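Local structure of hypothetical protein PH1948 (Pyrococcus horikoshii, 1WY7) at residues S64-L69 / N91-F95. The protein probably acts as an S-adenosylmethionine-dependent methyltransferase on RNA, and was crystallised with S-adenosyl-L-homocysteine bound. Numbering follows the deposited sequence.
Sequences SYGALL and NLGEF
Y65, on the helix 62-69, reaches across to the end of helix 82-91 and the loop after it (91-95); its partners change from L92 at the base, through the N91 carbonyl, to E94 at the tip. Its CB packs on CD2 of L92, 3.6 Å away, the two side chains running past each other in opposite directions; a branched apolar residue suits L92, whose methyl lies against both CA and CB. CG is anti to the backbone N (chi1 -175°), which brings the end of the ring nearer the loop. CD2 and CE2 pass near O of N91, while F95 points its edge, through CE1, at one face, centroids 5.6 Å apart and planes at 82°. At the tip, OH donates a 2.8 Å hydrogen bond to OE2 of exposed E94 from above the carboxylate plane, ring and carboxylate lying 85° apart. Tyrosine thus offers a flat face and a terminal hydroxyl together; a phenylalanine here would probably leave the E94 carboxylate without this donor and freer to turn. F95 suits its place because its face takes L68, whose CB sits 3.5 Å from the ring centroid in a CH-pi contact, while its edge meets Y65. S64 and L68 also touch V75 of strand 74-79. In this Rossmann-like methyltransferase fold, apolar and aromatic packing therefore probably does most of the holding, and the hydroxyl-carboxylate bond mainly orients the groups it joins.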
ATOM      1  N   SER A  64      -6.534   1.652  -2.147  1.00 26.40           N
ATOM      2  CA  SER A  64      -7.357   1.264  -3.286  1.00 27.48           C
ATOM      3  C   SER A  64      -8.378   2.345  -3.608  1.00 28.27           C
ATOM      4  O   SER A  64      -8.562   2.718  -4.769  1.00 26.17           O
ATOM      5  CB  SER A  64      -8.104  -0.031  -2.971  1.00 26.64           C
ATOM      6  OG  SER A  64      -7.212  -1.115  -2.844  1.00 25.57           O
ATOM      7  N   TYR A  65      -9.050   2.823  -2.566  1.00 27.91           N
ATOM      8  CA  TYR A  65     -10.067   3.862  -2.712  1.00 29.51           C
ATOM      9  C   TYR A  65      -9.449   5.123  -3.334  1.00 29.17           C
ATOM     10  O   TYR A  65      -9.988   5.683  -4.302  1.00 26.73           O
ATOM     11  CB  TYR A  65     -10.678   4.173  -1.340  1.00 30.88           C
ATOM     12  CG  TYR A  65     -11.826   5.155  -1.363  1.00 32.40           C
ATOM     13  CD1 TYR A  65     -11.602   6.524  -1.237  1.00 34.43           C
ATOM     14  CD2 TYR A  65     -13.137   4.712  -1.489  1.00 33.70           C
ATOM     15  CE1 TYR A  65     -12.659   7.428  -1.231  1.00 36.96           C
ATOM     16  CE2 TYR A  65     -14.200   5.602  -1.484  1.00 35.76           C
ATOM     17  CZ  TYR A  65     -13.955   6.959  -1.353  1.00 37.98           C
ATOM     18  OH  TYR A  65     -15.004   7.847  -1.318  1.00 41.73           O
ATOM     19  N   GLY A  66      -8.310   5.547  -2.786  1.00 27.43           N
ATOM     20  CA  GLY A  66      -7.621   6.721  -3.289  1.00 28.09           C
ATOM     21  C   GLY A  66      -7.249   6.582  -4.754  1.00 29.00           C
ATOM     22  O   GLY A  66      -7.408   7.529  -5.541  1.00 28.85           O
ATOM     23  N   ALA A  67      -6.753   5.404  -5.126  1.00 27.07           N
ATOM     24  CA  ALA A  67      -6.357   5.145  -6.504  1.00 28.70           C
ATOM     25  C   ALA A  67      -7.564   5.267  -7.423  1.00 30.02           C
ATOM     26  O   ALA A  67      -7.488   5.914  -8.471  1.00 29.79           O
ATOM     27  CB  ALA A  67      -5.740   3.748  -6.635  1.00 25.00           C
ATOM     28  N   LEU A  68      -8.670   4.630  -7.040  1.00 32.67           N
ATOM     29  CA  LEU A  68      -9.891   4.689  -7.833  1.00 34.33           C
ATOM     30  C   LEU A  68     -10.327   6.148  -7.921  1.00 37.29           C
ATOM     31  O   LEU A  68     -10.693   6.643  -8.986  1.00 38.43           O
ATOM     32  CB  LEU A  68     -11.021   3.880  -7.188  1.00 32.14           C
ATOM     33  CG  LEU A  68     -11.235   2.388  -7.471  1.00 32.70           C
ATOM     34  CD1 LEU A  68     -11.057   2.077  -8.953  1.00 27.84           C
ATOM     35  CD2 LEU A  68     -10.277   1.603  -6.654  1.00 34.30           C
ATOM     36  N   LEU A  69     -10.285   6.823  -6.779  1.00 38.70           N
ATOM     37  CA  LEU A  69     -10.662   8.227  -6.683  1.00 40.42           C
ATOM     38  C   LEU A  69      -9.807   9.058  -7.646  1.00 40.40           C
ATOM     39  O   LEU A  69     -10.284  10.023  -8.249  1.00 42.20           O
ATOM     40  CB  LEU A  69     -10.442   8.702  -5.241  1.00 40.80           C
ATOM     41  CG  LEU A  69     -11.183   9.922  -4.702  1.00 43.60           C
ATOM     42  CD1 LEU A  69     -10.747  11.157  -5.460  1.00 45.62           C
ATOM     43  CD2 LEU A  69     -12.688   9.699  -4.818  1.00 43.18           C
ATOM     44  N   ASN A  91     -16.173  -0.092   1.838  1.00 38.64           N
ATOM     45  CA  ASN A  91     -15.479   1.161   1.581  1.00 37.33           C
ATOM     46  C   ASN A  91     -15.424   1.525   0.094  1.00 36.09           C
ATOM     47  O   ASN A  91     -15.553   2.697  -0.260  1.00 36.25           O
ATOM     48  CB  ASN A  91     -14.060   1.115   2.161  1.00 35.75           C
ATOM     49  CG  ASN A  91     -14.032   1.372   3.656  1.00 35.20           C
ATOM     50  OD1 ASN A  91     -14.865   2.101   4.180  1.00 35.45           O
ATOM     51  ND2 ASN A  91     -13.057   0.795   4.344  1.00 31.82           N
ATOM     52  N   LEU A  92     -15.239   0.529  -0.771  1.00 35.09           N
ATOM     53  CA  LEU A  92     -15.162   0.768  -2.218  1.00 35.56           C
ATOM     54  C   LEU A  92     -16.521   0.657  -2.915  1.00 35.90           C
ATOM     55  O   LEU A  92     -16.592   0.542  -4.142  1.00 34.08           O
ATOM     56  CB  LEU A  92     -14.202  -0.220  -2.885  1.00 33.75           C
ATOM     57  CG  LEU A  92     -12.740  -0.304  -2.430  1.00 35.98           C
ATOM     58  CD1 LEU A  92     -11.925  -1.008  -3.519  1.00 35.23           C
ATOM     59  CD2 LEU A  92     -12.180   1.066  -2.188  1.00 34.86           C
ATOM     60  N   GLY A  93     -17.590   0.682  -2.122  1.00 36.35           N
ATOM     61  CA  GLY A  93     -18.933   0.577  -2.669  1.00 38.93           C
ATOM     62  C   GLY A  93     -19.254   1.476  -3.853  1.00 39.14           C
ATOM     63  O   GLY A  93     -19.936   1.053  -4.767  1.00 39.51           O
ATOM     64  N   GLU A  94     -18.760   2.706  -3.852  1.00 41.31           N
ATOM     65  CA  GLU A  94     -19.050   3.623  -4.945  1.00 44.04           C
ATOM     66  C   GLU A  94     -18.267   3.358  -6.233  1.00 44.07           C
ATOM     67  O   GLU A  94     -18.493   4.011  -7.251  1.00 44.83           O
ATOM     68  CB  GLU A  94     -18.831   5.055  -4.468  1.00 47.31           C
ATOM     69  CG  GLU A  94     -17.572   5.219  -3.651  1.00 53.72           C
ATOM     70  CD  GLU A  94     -17.477   6.573  -2.984  1.00 55.74           C
ATOM     71  OE1 GLU A  94     -17.432   7.594  -3.708  1.00 58.44           O
ATOM     72  OE2 GLU A  94     -17.445   6.613  -1.734  1.00 56.55           O
ATOM     73  N   PHE A  95     -17.351   2.397  -6.199  1.00 42.85           N
ATOM     74  CA  PHE A  95     -16.583   2.076  -7.392  1.00 40.66           C
ATOM     75  C   PHE A  95     -16.891   0.661  -7.835  1.00 40.46           C
ATOM     76  O   PHE A  95     -16.074   0.002  -8.475  1.00 39.87           O
ATOM     77  CB  PHE A  95     -15.086   2.233  -7.124  1.00 37.80           C
ATOM     78  CG  PHE A  95     -14.672   3.639  -6.868  1.00 31.71           C
ATOM     79  CD1 PHE A  95     -14.427   4.079  -5.578  1.00 32.69           C
ATOM     80  CD2 PHE A  95     -14.550   4.535  -7.919  1.00 32.04           C
ATOM     81  CE1 PHE A  95     -14.062   5.407  -5.327  1.00 32.03           C
ATOM     82  CE2 PHE A  95     -14.190   5.867  -7.685  1.00 30.83           C
ATOM     83  CZ  PHE A  95     -13.946   6.299  -6.383  1.00 30.31           C
TER